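Side-chain contacts in CG5036 (Drosophila melanogaster, PDB 4IGU), which probably binds G-protein alpha subunits through its RGS domain, speeding their GTP hydrolysis and restraining their release of GDP: residues A[40-45]-A[129-134]; A[80-85]-A[95-100]; A[20-25]-A[30-35]. All blocks are in the same frame, centred on the assembly; numbering follows the deposited sequence.

Interaction 1 (A[40-45]-A[129-134])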
ATOM      1  N   GLN A  40       4.235   6.456  -1.066  1.00 18.24           N
ATOM      2  CA  GLN A  40       5.018   5.456  -1.796  1.00 19.23           C
ATOM      3  C   GLN A  40       6.458   5.927  -2.029  1.00 23.79           C
ATOM      4  O   GLN A  40       7.394   5.122  -1.968  1.00 26.11           O
ATOM      5  CB  GLN A  40       4.362   5.101  -3.136  1.00 19.89           C
ATOM      6  CG  GLN A  40       5.057   3.961  -3.889  1.00 23.93           C
ATOM      7  CD  GLN A  40       4.460   3.702  -5.269  1.00 24.42           C
ATOM      8  OE1 GLN A  40       5.175   3.345  -6.203  1.00 24.94           O
ATOM      9  NE2 GLN A  40       3.152   3.887  -5.401  1.00 19.47           N
ATOM     10  N   ASN A  41       6.642   7.222  -2.300  1.00 21.40           N
ATOM     11  CA  ASN A  41       7.996   7.761  -2.469  1.00 21.30           C
ATOM     12  C   ASN A  41       8.795   7.657  -1.184  1.00 23.14           C
ATOM     13  O   ASN A  41       9.984   7.336  -1.193  1.00 28.58           O
ATOM     14  CB  ASN A  41       7.965   9.217  -2.953  1.00 29.80           C
ATOM     15  CG  ASN A  41       7.598   9.339  -4.424  1.00 37.52           C
ATOM     16  OD1 ASN A  41       7.670   8.367  -5.177  1.00 42.10           O
ATOM     17  ND2 ASN A  41       7.213  10.543  -4.844  1.00 41.98           N
ATOM     18  N   PHE A  42       8.131   7.915  -0.070  1.00 24.91           N
ATOM     19  CA  PHE A  42       8.768   7.782   1.223  1.00 21.84           C
ATOM     20  C   PHE A  42       9.130   6.332   1.516  1.00 25.46           C
ATOM     21  O   PHE A  42      10.204   6.054   2.046  1.00 21.12           O
ATOM     22  CB  PHE A  42       7.860   8.318   2.329  1.00 15.21           C
ATOM     23  CG  PHE A  42       8.392   8.065   3.704  1.00 22.99           C
ATOM     24  CD1 PHE A  42       9.498   8.769   4.171  1.00 26.64           C
ATOM     25  CD2 PHE A  42       7.804   7.116   4.530  1.00 23.21           C
ATOM     26  CE1 PHE A  42       9.997   8.537   5.438  1.00 19.52           C
ATOM     27  CE2 PHE A  42       8.301   6.875   5.793  1.00 24.73           C
ATOM     28  CZ  PHE A  42       9.400   7.589   6.249  1.00 28.12           C
ATOM     29  N   LEU A  43       8.227   5.411   1.188  1.00 20.31           N
ATOM     30  CA  LEU A  43       8.483   3.993   1.410  1.00 23.90           C
ATOM     31  C   LEU A  43       9.651   3.508   0.562  1.00 19.00           C
ATOM     32  O   LEU A  43      10.425   2.656   1.003  1.00 22.28           O
ATOM     33  CB  LEU A  43       7.241   3.158   1.097  1.00 23.05           C
ATOM     34  CG  LEU A  43       6.074   3.340   2.058  1.00 22.20           C
ATOM     35  CD1 LEU A  43       4.848   2.592   1.555  1.00 17.03           C
ATOM     36  CD2 LEU A  43       6.484   2.846   3.436  1.00 20.73           C
ATOM     37  N   ARG A  44       9.759   4.028  -0.657  1.00 19.35           N
ATOM     38  CA  ARG A  44      10.867   3.646  -1.535  1.00 22.34           C
ATOM     39  C   ARG A  44      12.183   4.045  -0.867  1.00 28.87           C
ATOM     40  O   ARG A  44      13.136   3.258  -0.806  1.00 27.28           O
ATOM     41  CB  ARG A  44      10.710   4.293  -2.919  1.00 23.63           C
ATOM     42  CG  ARG A  44      11.835   3.986  -3.904  1.00 30.50           C
ATOM     43  CD  ARG A  44      11.440   4.336  -5.340  1.00 34.48           C
ATOM     44  NE  ARG A  44      10.357   3.474  -5.816  1.00 55.00           N
ATOM     45  CZ  ARG A  44       9.078   3.838  -5.885  1.00 42.45           C
ATOM     46  NH1 ARG A  44       8.712   5.064  -5.522  1.00 44.97           N
ATOM     47  NH2 ARG A  44       8.166   2.978  -6.321  1.00 34.86           N
ATOM     48  N   SER A  45      12.208   5.258  -0.322  1.00 26.31           N
ATOM     49  CA  SER A  45      13.370   5.758   0.405  1.00 30.25           C
ATOM     50  C   SER A  45      13.690   4.851   1.592  1.00 30.09           C
ATOM     51  O   SER A  45      14.805   4.857   2.111  1.00 31.72           O
ATOM     52  CB  SER A  45      13.107   7.180   0.909  1.00 25.61           C
ATOM     53  OG  SER A  45      12.501   7.144   2.193  1.00 28.60           O
ATOM     54  N   PRO A 129       3.890   6.503  11.085  1.00 26.95           N
ATOM     55  CA  PRO A 129       4.430   7.488  12.030  1.00 23.02           C
ATOM     56  C   PRO A 129       5.742   8.117  11.557  1.00 24.39           C
ATOM     57  O   PRO A 129       5.918   9.321  11.748  1.00 31.75           O
ATOM     58  CB  PRO A 129       4.666   6.655  13.290  1.00 24.01           C
ATOM     59  CG  PRO A 129       3.574   5.629  13.247  1.00 24.79           C
ATOM     60  CD  PRO A 129       3.424   5.282  11.779  1.00 22.12           C
ATOM     61  N   ARG A 130       6.630   7.334  10.946  1.00 18.23           N
ATOM     62  CA  ARG A 130       7.902   7.872  10.448  1.00 21.63           C
ATOM     63  C   ARG A 130       7.705   8.825   9.261  1.00 27.15           C
ATOM     64  O   ARG A 130       8.425   9.822   9.132  1.00 28.09           O
ATOM     65  CB  ARG A 130       8.883   6.749  10.087  1.00 24.32           C
ATOM     66  CG  ARG A 130       9.419   5.963  11.283  1.00 28.00           C
ATOM     67  CD  ARG A 130      10.615   5.094  10.881  1.00 28.49           C
ATOM     68  NE  ARG A 130      10.322   4.212   9.751  1.00 26.87           N
ATOM     69  CZ  ARG A 130       9.854   2.972   9.877  1.00 27.72           C
ATOM     70  NH1 ARG A 130       9.626   2.472  11.085  1.00 25.68           N
ATOM     71  NH2 ARG A 130       9.619   2.228   8.800  1.00 22.27           N
ATOM     72  N   PHE A 131       6.741   8.522   8.395  1.00 19.20           N
ATOM     73  CA  PHE A 131       6.387   9.443   7.313  1.00 22.15           C
ATOM     74  C   PHE A 131       5.935  10.793   7.869  1.00 18.28           C
ATOM     75  O   PHE A 131       6.302  11.831   7.340  1.00 20.65           O
ATOM     76  CB  PHE A 131       5.297   8.859   6.404  1.00 21.21           C
ATOM     77  CG  PHE A 131       4.759   9.844   5.390  1.00 17.95           C
ATOM     78  CD1 PHE A 131       5.554  10.284   4.334  1.00 21.69           C
ATOM     79  CD2 PHE A 131       3.459  10.329   5.491  1.00 27.95           C
ATOM     80  CE1 PHE A 131       5.061  11.191   3.405  1.00 17.78           C
ATOM     81  CE2 PHE A 131       2.962  11.233   4.564  1.00 20.75           C
ATOM     82  CZ  PHE A 131       3.764  11.665   3.520  1.00 22.39           C
ATOM     83  N   LEU A 132       5.137  10.781   8.933  1.00 19.59           N
ATOM     84  CA  LEU A 132       4.710  12.031   9.553  1.00 25.46           C
ATOM     85  C   LEU A 132       5.890  12.811  10.141  1.00 26.05           C
ATOM     86  O   LEU A 132       5.895  14.038  10.114  1.00 25.98           O
ATOM     87  CB  LEU A 132       3.639  11.789  10.618  1.00 18.02           C
ATOM     88  CG  LEU A 132       2.319  11.204  10.098  1.00 24.71           C
ATOM     89  CD1 LEU A 132       1.261  11.107  11.194  1.00 18.50           C
ATOM     90  CD2 LEU A 132       1.788  11.998   8.907  1.00 21.31           C
ATOM     91  N   ASN A 133       6.888  12.101  10.661  1.00 23.86           N
ATOM     92  CA  ASN A 133       8.060  12.742  11.251  1.00 25.45           C
ATOM     93  C   ASN A 133       9.159  13.051  10.220  1.00 24.68           C
ATOM     94  O   ASN A 133      10.230  13.557  10.563  1.00 32.36           O
ATOM     95  CB  ASN A 133       8.603  11.895  12.414  1.00 23.54           C
ATOM     96  CG  ASN A 133       9.776  12.563  13.143  1.00 43.89           C
ATOM     97  OD1 ASN A 133       9.642  13.666  13.684  1.00 37.50           O
ATOM     98  ND2 ASN A 133      10.931  11.893  13.158  1.00 34.81           N
ATOM     99  N   SER A 134       8.887  12.766   8.951  1.00 22.98           N
ATOM    100  CA  SER A 134       9.887  12.950   7.898  1.00 27.46           C
ATOM    101  C   SER A 134      10.032  14.414   7.483  1.00 32.13           C
ATOM    102  O   SER A 134       9.084  15.192   7.573  1.00 22.97           O
ATOM    103  CB  SER A 134       9.533  12.119   6.669  1.00 24.38           C
ATOM    104  OG  SER A 134       8.338  12.596   6.079  1.00 23.16           O
TER
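This is an aromatic packing contact between two helices that are far apart in sequence. The ring of Phe42, near the end of helix 33-45, rests on the last turn of helix 113-132, at Arg130 and Phe131. Phe131 CA sits over one face of the Phe42 ring, 3.8 Å from its centroid. This is a CH-pi contact, 21° off the ring normal and shifted toward the rim. The backbone is therefore part of the surface that Phe42 covers: Phe42 CE2 lies 3.5 Å from Phe131 N. CG of Phe42 is anti to its backbone N (chi1 173°), which carries the ring toward helix 113-132.

The two phenylalanine rings meet obliquely, with centroids 5.5 Å apart and planes at 57°. Phe42 CD2 lies 3.6 Å from Phe131 CB, and Phe42 CB packs equally close to Phe131 CD1. Phe131 is the buried partner. Phe39 meets its ring edge-to-face, and Phe137 packs against it as well. The contact belongs to the all-helical RGS fold. In related RGS domains, the loop that follows helix 33-45 and the end of helix 113-132 contribute to the surface that meets the G-alpha switch regions.

At the outer end of the Phe42 ring, CZ touches Arg130 CB at 4.0 Å. Arg130 is exposed, and its chain bends at chi3. Its guanidinium forms salt bridges with Glu46, next in the chain after Ser45, and with Asp126, one turn back on its own helix. A charged pair thus lies beside the aromatic contact.

Ser134 CB approaches the ring obliquely, from the same side of its plane as Phe131 CA, 3.8 Å from Phe42 CE1. Ser134 is the N-cap of helix 135-140, with its OG bonded to Phe137 N. Phe131 O accepts from Ser134 N.

Interaction 2 (A[80-85]-A[95-100])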
ATOM      1  N   ASP A  80       4.869 -11.692  -7.680  1.00 15.82           N
ATOM      2  CA  ASP A  80       5.566 -10.413  -7.556  1.00 14.96           C
ATOM      3  C   ASP A  80       5.787  -9.979  -6.113  1.00 15.34           C
ATOM      4  O   ASP A  80       6.736  -9.250  -5.832  1.00 14.38           O
ATOM      5  CB  ASP A  80       4.794  -9.309  -8.283  1.00 13.23           C
ATOM      6  CG  ASP A  80       4.897  -9.407  -9.806  1.00 20.09           C
ATOM      7  OD1 ASP A  80       5.830 -10.060 -10.332  1.00 20.30           O
ATOM      8  OD2 ASP A  80       4.034  -8.812 -10.475  1.00 27.05           O
ATOM      9  N   TYR A  81       4.922 -10.414  -5.199  1.00 12.80           N
ATOM     10  CA  TYR A  81       4.970  -9.911  -3.814  1.00 12.60           C
ATOM     11  C   TYR A  81       5.110 -10.918  -2.685  1.00 13.27           C
ATOM     12  O   TYR A  81       5.443 -10.537  -1.559  1.00 13.48           O
ATOM     13  CB  TYR A  81       3.750  -9.049  -3.529  1.00 13.10           C
ATOM     14  CG  TYR A  81       3.612  -7.904  -4.483  1.00 11.59           C
ATOM     15  CD1 TYR A  81       4.517  -6.849  -4.460  1.00 15.49           C
ATOM     16  CD2 TYR A  81       2.584  -7.875  -5.408  1.00 12.58           C
ATOM     17  CE1 TYR A  81       4.394  -5.789  -5.334  1.00 15.11           C
ATOM     18  CE2 TYR A  81       2.446  -6.827  -6.284  1.00 15.86           C
ATOM     19  CZ  TYR A  81       3.353  -5.783  -6.242  1.00 15.56           C
ATOM     20  OH  TYR A  81       3.218  -4.737  -7.128  1.00 23.67           O
ATOM     21  N   ILE A  82       4.840 -12.191  -2.958  1.00 11.09           N
ATOM     22  CA  ILE A  82       4.792 -13.182  -1.873  1.00 14.70           C
ATOM     23  C   ILE A  82       5.781 -14.320  -2.073  1.00 13.41           C
ATOM     24  O   ILE A  82       6.399 -14.801  -1.114  1.00 12.91           O
ATOM     25  CB  ILE A  82       3.365 -13.743  -1.699  1.00 11.27           C
ATOM     26  CG1 ILE A  82       2.386 -12.582  -1.468  1.00 13.52           C
ATOM     27  CG2 ILE A  82       3.310 -14.757  -0.554  1.00 11.87           C
ATOM     28  CD1 ILE A  82       0.945 -13.017  -1.261  1.00 12.86           C
ATOM     29  N   SER A  83       5.942 -14.746  -3.322  1.00 13.02           N
ATOM     30  CA  SER A  83       6.830 -15.873  -3.645  1.00 12.59           C
ATOM     31  C   SER A  83       8.299 -15.516  -3.460  1.00 16.03           C
ATOM     32  O   SER A  83       8.659 -14.336  -3.495  1.00 15.78           O
ATOM     33  CB  SER A  83       6.616 -16.294  -5.096  1.00 11.66           C
ATOM     34  OG  SER A  83       7.537 -17.303  -5.450  1.00 12.06           O
ATOM     35  N   ILE A  84       9.152 -16.535  -3.309  1.00 19.36           N
ATOM     36  CA  ILE A  84      10.612 -16.349  -3.371  1.00 12.67           C
ATOM     37  C   ILE A  84      11.069 -15.751  -4.697  1.00 14.44           C
ATOM     38  O   ILE A  84      12.155 -15.172  -4.786  1.00 16.86           O
ATOM     39  CB  ILE A  84      11.364 -17.678  -3.149  1.00 14.44           C
ATOM     40  CG1 ILE A  84      10.996 -18.684  -4.251  1.00 15.61           C
ATOM     41  CG2 ILE A  84      11.037 -18.225  -1.779  1.00 23.72           C
ATOM     42  CD1 ILE A  84      11.315 -20.126  -3.915  1.00 26.23           C
ATOM     43  N   LEU A  85      10.252 -15.892  -5.735  1.00 12.70           N
ATOM     44  CA  LEU A  85      10.546 -15.241  -7.011  1.00 21.25           C
ATOM     45  C   LEU A  85      10.532 -13.716  -6.891  1.00 19.15           C
ATOM     46  O   LEU A  85      11.140 -13.019  -7.704  1.00 22.59           O
ATOM     47  CB  LEU A  85       9.562 -15.679  -8.094  1.00 18.49           C
ATOM     48  CG  LEU A  85       9.684 -17.113  -8.607  1.00 16.61           C
ATOM     49  CD1 LEU A  85       8.803 -17.273  -9.833  1.00 19.53           C
ATOM     50  CD2 LEU A  85      11.131 -17.433  -8.939  1.00 21.31           C
ATOM     51  N   ARG A  95       1.091 -18.498   9.332  1.00 12.52           N
ATOM     52  CA  ARG A  95      -0.358 -18.697   9.335  1.00 17.35           C
ATOM     53  C   ARG A  95      -1.017 -18.056   8.107  1.00 15.74           C
ATOM     54  O   ARG A  95      -1.853 -18.677   7.432  1.00 14.77           O
ATOM     55  CB  ARG A  95      -0.979 -18.122  10.608  1.00 16.02           C
ATOM     56  CG  ARG A  95      -2.447 -18.519  10.816  1.00 24.42           C
ATOM     57  CD  ARG A  95      -3.103 -17.699  11.935  1.00 19.03           C
ATOM     58  NE  ARG A  95      -3.138 -16.275  11.603  1.00 24.23           N
ATOM     59  CZ  ARG A  95      -4.081 -15.689  10.865  1.00 30.11           C
ATOM     60  NH1 ARG A  95      -4.008 -14.389  10.617  1.00 28.66           N
ATOM     61  NH2 ARG A  95      -5.101 -16.391  10.379  1.00 27.84           N
ATOM     62  N   VAL A  96      -0.647 -16.815   7.818  1.00 16.80           N
ATOM     63  CA  VAL A  96      -1.233 -16.104   6.679  1.00 19.08           C
ATOM     64  C   VAL A  96      -0.732 -16.672   5.341  1.00 12.15           C
ATOM     65  O   VAL A  96      -1.494 -16.789   4.376  1.00 11.43           O
ATOM     66  CB  VAL A  96      -0.953 -14.589   6.785  1.00 15.37           C
ATOM     67  CG1 VAL A  96      -1.290 -13.858   5.469  1.00 15.36           C
ATOM     68  CG2 VAL A  96      -1.733 -14.004   7.959  1.00 16.82           C
ATOM     69  N   ARG A  97       0.548 -17.016   5.266  1.00 13.53           N
ATOM     70  CA  ARG A  97       1.078 -17.589   4.023  1.00 14.34           C
ATOM     71  C   ARG A  97       0.351 -18.872   3.623  1.00 18.13           C
ATOM     72  O   ARG A  97       0.063 -19.097   2.442  1.00 15.37           O
ATOM     73  CB  ARG A  97       2.579 -17.870   4.139  1.00 16.60           C
ATOM     74  CG  ARG A  97       3.446 -16.637   3.996  1.00 20.93           C
ATOM     75  CD  ARG A  97       4.933 -16.996   3.946  1.00 25.60           C
ATOM     76  NE  ARG A  97       5.672 -15.981   3.204  1.00 37.53           N
ATOM     77  CZ  ARG A  97       5.958 -16.052   1.903  1.00 27.52           C
ATOM     78  NH1 ARG A  97       5.594 -17.107   1.173  1.00 22.51           N
ATOM     79  NH2 ARG A  97       6.625 -15.060   1.331  1.00 40.73           N
ATOM     80  N   GLU A  98       0.051 -19.704   4.616  1.00 18.65           N
ATOM     81  CA  GLU A  98      -0.624 -20.973   4.380  1.00 14.56           C
ATOM     82  C   GLU A  98      -2.053 -20.761   3.909  1.00 18.52           C
ATOM     83  O   GLU A  98      -2.541 -21.507   3.056  1.00 19.07           O
ATOM     84  CB  GLU A  98      -0.611 -21.830   5.649  1.00 21.26           C
ATOM     85  CG  GLU A  98       0.750 -22.402   5.984  1.00 24.07           C
ATOM     86  CD  GLU A  98       1.326 -23.225   4.831  1.00 36.18           C
ATOM     87  OE1 GLU A  98       0.545 -23.926   4.144  1.00 34.37           O
ATOM     88  OE2 GLU A  98       2.557 -23.166   4.611  1.00 44.69           O
ATOM     89  N   ILE A  99      -2.721 -19.749   4.466  1.00 13.90           N
ATOM     90  CA  ILE A  99      -4.076 -19.406   4.043  1.00 14.17           C
ATOM     91  C   ILE A  99      -4.097 -18.950   2.587  1.00 12.02           C
ATOM     92  O   ILE A  99      -4.924 -19.420   1.803  1.00 12.19           O
ATOM     93  CB  ILE A  99      -4.711 -18.311   4.936  1.00 13.40           C
ATOM     94  CG1 ILE A  99      -4.961 -18.851   6.345  1.00 17.77           C
ATOM     95  CG2 ILE A  99      -6.026 -17.833   4.331  1.00 17.48           C
ATOM     96  CD1 ILE A  99      -5.423 -17.801   7.360  1.00 25.55           C
ATOM     97  N   VAL A 100      -3.193 -18.034   2.235  1.00  8.19           N
ATOM     98  CA  VAL A 100      -3.079 -17.542   0.862  1.00 12.85           C
ATOM     99  C   VAL A 100      -2.755 -18.680  -0.125  1.00 10.28           C
ATOM    100  O   VAL A 100      -3.381 -18.781  -1.190  1.00 10.90           O
ATOM    101  CB  VAL A 100      -2.037 -16.405   0.760  1.00 10.60           C
ATOM    102  CG1 VAL A 100      -1.785 -16.017  -0.695  1.00 11.68           C
ATOM    103  CG2 VAL A 100      -2.512 -15.200   1.556  1.00 12.11           C
TER
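Ile82 O accepts a hydrogen bond from Arg97 NH2. The modelled separation of 2.5 Å is very short, so the exact length is doubtful. The N-H...O angle is 147°. Arg97 NH1 of the same guanidinium also lies 3.3 Å from Ile82 O. The contact joins the end of helix 67-81 to helix 94-103, within the helical bundle of the RGS fold. In related RGS domains the connection between these two helices takes part in the surface that faces G-alpha.

Ile82 is where the chain leaves helix 67-81, and its carbonyl is turned toward the neighbouring helix. The Arg97 chain is extended from CG to NE. This reach brings the guanidinium to Ile82 although the CB of Arg97 does not point there. Ile82 and Arg97 run past each other in opposite directions. Ile82 CG2 comes over one face of the guanidinium, offset toward its rim, and lies 3.7 Å from NH1. Ile82 therefore meets the group twice: its backbone O accepts a bond and its methyl covers part of one face. Glu89, in the connecting loop, adds a long, weak ion pair with Arg97 NH2. Leu92 of the same loop touches both Ile82 and Arg97.

The apolar part lies deeper. Ile82 and Val100 are both buried and point their CB atoms toward the opposite segment. Phe112 packs on both residues. Phe54 of helix 50-61 also touches Ile82, and Tyr78 touches Val100. CG1 of Ile82 is anti to the carbonyl carbon (chi1 -56°), and chi2 is extended, which sends CD1 toward helix 94-103. The two side chains meet tip to tip, with Ile82 CD1 4.1 Å from Val100 CG1.

Interaction 3 (A[20-25]-A[30-35])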
ATOM      1  N   ARG A  20      -2.098  18.469   4.786  1.00 21.86           N
ATOM      2  CA  ARG A  20      -2.264  18.416   6.231  1.00 23.73           C
ATOM      3  C   ARG A  20      -3.295  17.370   6.644  1.00 18.87           C
ATOM      4  O   ARG A  20      -3.230  16.832   7.750  1.00 23.45           O
ATOM      5  CB  ARG A  20      -2.649  19.793   6.774  1.00 30.77           C
ATOM      6  CG  ARG A  20      -1.513  20.788   6.697  1.00 28.46           C
ATOM      7  CD  ARG A  20      -1.954  22.198   7.029  1.00 31.18           C
ATOM      8  NE  ARG A  20      -0.788  23.068   7.125  1.00 34.42           N
ATOM      9  CZ  ARG A  20      -0.840  24.388   7.241  1.00 44.30           C
ATOM     10  NH1 ARG A  20      -2.010  25.011   7.264  1.00 43.23           N
ATOM     11  NH2 ARG A  20       0.286  25.085   7.324  1.00 41.26           N
ATOM     12  N   SER A  21      -4.237  17.071   5.751  1.00 22.88           N
ATOM     13  CA  SER A  21      -5.248  16.054   6.051  1.00 29.09           C
ATOM     14  C   SER A  21      -4.613  14.668   6.226  1.00 24.72           C
ATOM     15  O   SER A  21      -5.111  13.837   7.004  1.00 26.17           O
ATOM     16  CB  SER A  21      -6.331  16.020   4.970  1.00 24.49           C
ATOM     17  OG  SER A  21      -5.857  15.429   3.767  1.00 27.28           O
ATOM     18  N   TRP A  22      -3.503  14.434   5.523  1.00 21.68           N
ATOM     19  CA  TRP A  22      -2.793  13.152   5.569  1.00 20.09           C
ATOM     20  C   TRP A  22      -2.273  12.900   6.976  1.00 19.71           C
ATOM     21  O   TRP A  22      -2.056  11.749   7.380  1.00 25.63           O
ATOM     22  CB  TRP A  22      -1.620  13.135   4.570  1.00 20.02           C
ATOM     23  CG  TRP A  22      -2.015  13.445   3.156  1.00 20.75           C
ATOM     24  CD1 TRP A  22      -3.275  13.410   2.631  1.00 22.44           C
ATOM     25  CD2 TRP A  22      -1.146  13.847   2.086  1.00 25.52           C
ATOM     26  NE1 TRP A  22      -3.242  13.759   1.305  1.00 28.50           N
ATOM     27  CE2 TRP A  22      -1.948  14.034   0.943  1.00 22.02           C
ATOM     28  CE3 TRP A  22       0.234  14.062   1.984  1.00 25.89           C
ATOM     29  CZ2 TRP A  22      -1.419  14.433  -0.290  1.00 23.14           C
ATOM     30  CZ3 TRP A  22       0.760  14.455   0.759  1.00 25.23           C
ATOM     31  CH2 TRP A  22      -0.067  14.634  -0.361  1.00 28.68           C
ATOM     32  N   GLY A  23      -2.080  13.984   7.726  1.00 24.62           N
ATOM     33  CA  GLY A  23      -1.533  13.900   9.067  1.00 21.13           C
ATOM     34  C   GLY A  23      -2.577  13.665  10.144  1.00 19.34           C
ATOM     35  O   GLY A  23      -2.228  13.423  11.299  1.00 23.54           O
ATOM     36  N   LYS A  24      -3.854  13.726   9.769  1.00 23.54           N
ATOM     37  CA  LYS A  24      -4.953  13.498  10.716  1.00 23.46           C
ATOM     38  C   LYS A  24      -5.246  12.010  10.904  1.00 24.21           C
ATOM     39  O   LYS A  24      -5.588  11.564  12.004  1.00 24.80           O
ATOM     40  CB  LYS A  24      -6.226  14.210  10.243  1.00 28.65           C
ATOM     41  CG  LYS A  24      -6.078  15.718  10.036  1.00 30.62           C
ATOM     42  CD  LYS A  24      -7.348  16.324   9.432  1.00 36.00           C
ATOM     43  CE  LYS A  24      -7.234  17.837   9.326  1.00 36.94           C
ATOM     44  NZ  LYS A  24      -6.852  18.439  10.637  1.00 42.92           N
ATOM     45  N   SER A  25      -5.140  11.245   9.822  1.00 20.38           N
ATOM     46  CA  SER A  25      -5.317   9.799   9.904  1.00 20.73           C
ATOM     47  C   SER A  25      -4.717   9.121   8.678  1.00 16.82           C
ATOM     48  O   SER A  25      -4.671   9.714   7.607  1.00 14.23           O
ATOM     49  CB  SER A  25      -6.796   9.435  10.017  1.00 17.17           C
ATOM     50  OG  SER A  25      -7.468   9.652   8.786  1.00 22.97           O
ATOM     51  N   MET A  30      -4.352   7.286   2.773  1.00 23.12           N
ATOM     52  CA  MET A  30      -4.579   6.179   1.841  1.00 17.32           C
ATOM     53  C   MET A  30      -5.734   6.394   0.852  1.00 20.37           C
ATOM     54  O   MET A  30      -5.785   5.741  -0.193  1.00 26.67           O
ATOM     55  CB  MET A  30      -4.762   4.867   2.612  1.00 16.66           C
ATOM     56  CG  MET A  30      -3.508   4.414   3.337  1.00 13.02           C
ATOM     57  SD  MET A  30      -2.147   4.046   2.193  1.00 18.39           S
ATOM     58  CE  MET A  30      -2.641   2.397   1.648  1.00 21.13           C
ATOM     59  N   LYS A  31      -6.650   7.307   1.169  1.00 15.85           N
ATOM     60  CA  LYS A  31      -7.757   7.608   0.266  1.00 17.43           C
ATOM     61  C   LYS A  31      -7.411   8.675  -0.775  1.00 24.69           C
ATOM     62  O   LYS A  31      -8.185   8.931  -1.698  1.00 24.73           O
ATOM     63  CB  LYS A  31      -8.997   8.031   1.052  1.00 18.99           C
ATOM     64  CG  LYS A  31      -9.787   6.847   1.603  1.00 24.21           C
ATOM     65  CD  LYS A  31     -10.889   7.312   2.541  1.00 22.31           C
ATOM     66  CE  LYS A  31     -11.733   6.133   3.036  1.00 22.88           C
ATOM     67  NZ  LYS A  31     -12.634   6.566   4.144  1.00 26.44           N
ATOM     68  N   SER A  32      -6.240   9.284  -0.638  1.00 24.03           N
ATOM     69  CA  SER A  32      -5.836  10.363  -1.538  1.00 21.24           C
ATOM     70  C   SER A  32      -4.962   9.836  -2.679  1.00 24.16           C
ATOM     71  O   SER A  32      -4.024   9.058  -2.453  1.00 23.03           O
ATOM     72  CB  SER A  32      -5.097  11.441  -0.737  1.00 24.03           C
ATOM     73  OG  SER A  32      -4.534  12.434  -1.577  1.00 27.03           O
ATOM     74  N   THR A  33      -5.277  10.241  -3.908  1.00 24.59           N
ATOM     75  CA  THR A  33      -4.460   9.841  -5.047  1.00 29.03           C
ATOM     76  C   THR A  33      -3.061  10.411  -4.863  1.00 30.26           C
ATOM     77  O   THR A  33      -2.068   9.723  -5.085  1.00 26.12           O
ATOM     78  CB  THR A  33      -5.039  10.326  -6.389  1.00 35.07           C
ATOM     79  OG1 THR A  33      -6.335   9.740  -6.603  1.00 29.92           O
ATOM     80  CG2 THR A  33      -4.109   9.929  -7.537  1.00 26.82           C
ATOM     81  N   ALA A  34      -3.001  11.665  -4.426  1.00 28.58           N
ATOM     82  CA  ALA A  34      -1.736  12.357  -4.214  1.00 30.02           C
ATOM     83  C   ALA A  34      -0.986  11.821  -2.996  1.00 24.94           C
ATOM     84  O   ALA A  34       0.242  11.677  -3.019  1.00 20.70           O
ATOM     85  CB  ALA A  34      -1.985  13.857  -4.064  1.00 27.03           C
ATOM     86  N   GLY A  35      -1.724  11.545  -1.923  1.00 23.69           N
ATOM     87  CA  GLY A  35      -1.132  11.036  -0.693  1.00 22.43           C
ATOM     88  C   GLY A  35      -0.445   9.683  -0.820  1.00 18.47           C
ATOM     89  O   GLY A  35       0.591   9.440  -0.186  1.00 19.12           O
TER
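The tight part of this contact is the indole of Trp22 lying flat on the start of helix 33-45. Gly35 CA sits over one face of the six-membered ring, 3.6 Å from its centroid. This CH-pi contact is 19° off the ring normal. Gly35 N is 3.3 Å from Trp22 CZ2. Glycine has no side chain, so the ring lies directly against the backbone of the first helical turn. The contact belongs to the part of the RGS fold formed by the terminal helices, where helix 16-21 folds back next to helix 33-45.

CG of Trp22 is anti to the carbonyl carbon (chi1 -55°), and this directs the indole across to the other segment. Both Trp22 and Ser32 are buried. Their polar atoms share an acidic partner: Glu18 OE1 is hydrogen-bonded to both Trp22 NE1 and Ser32 OG. Glu18 thus holds indole NE1 near the N-cap residue. The backbone O of Trp22 has its own partner in Tyr128 OH.

The looser, solvent side begins at Ala34. Its CB meets Trp22 CZ2 at 3.9 Å, and Pro14 touches both residues. Thr33 points its CB away from Trp22 and is exposed. Lys31, also exposed, forms a salt bridge with Asp27.

Ser32 is the N-cap of helix 33-45. Its OG accepts a hydrogen bond of 3.0 Å from Gly35 N.

Interactions 1 and 3 are neighbours, with centres 13 Å apart. Both use helix 33-45, interaction 3 at its start and interaction 1 near its end. They also touch directly: Leu132 CD2 packs 3.8 Å from Gly23 CA. Interaction 2 stands apart, with its centre 25 Å from that of interaction 1 and 29 Å from that of interaction 3. Interactions 2 and 3 lie on opposite sides of the chain's centre. Helix 94-103, used by interaction 2, is followed in the chain by helix 113-132, used by interaction 1. By analogy with RGS relatives, interactions 1 and 2 adjoin parts of the G-alpha-binding surface, whereas interaction 3 joins helix 16-21 to the start of helix 33-45.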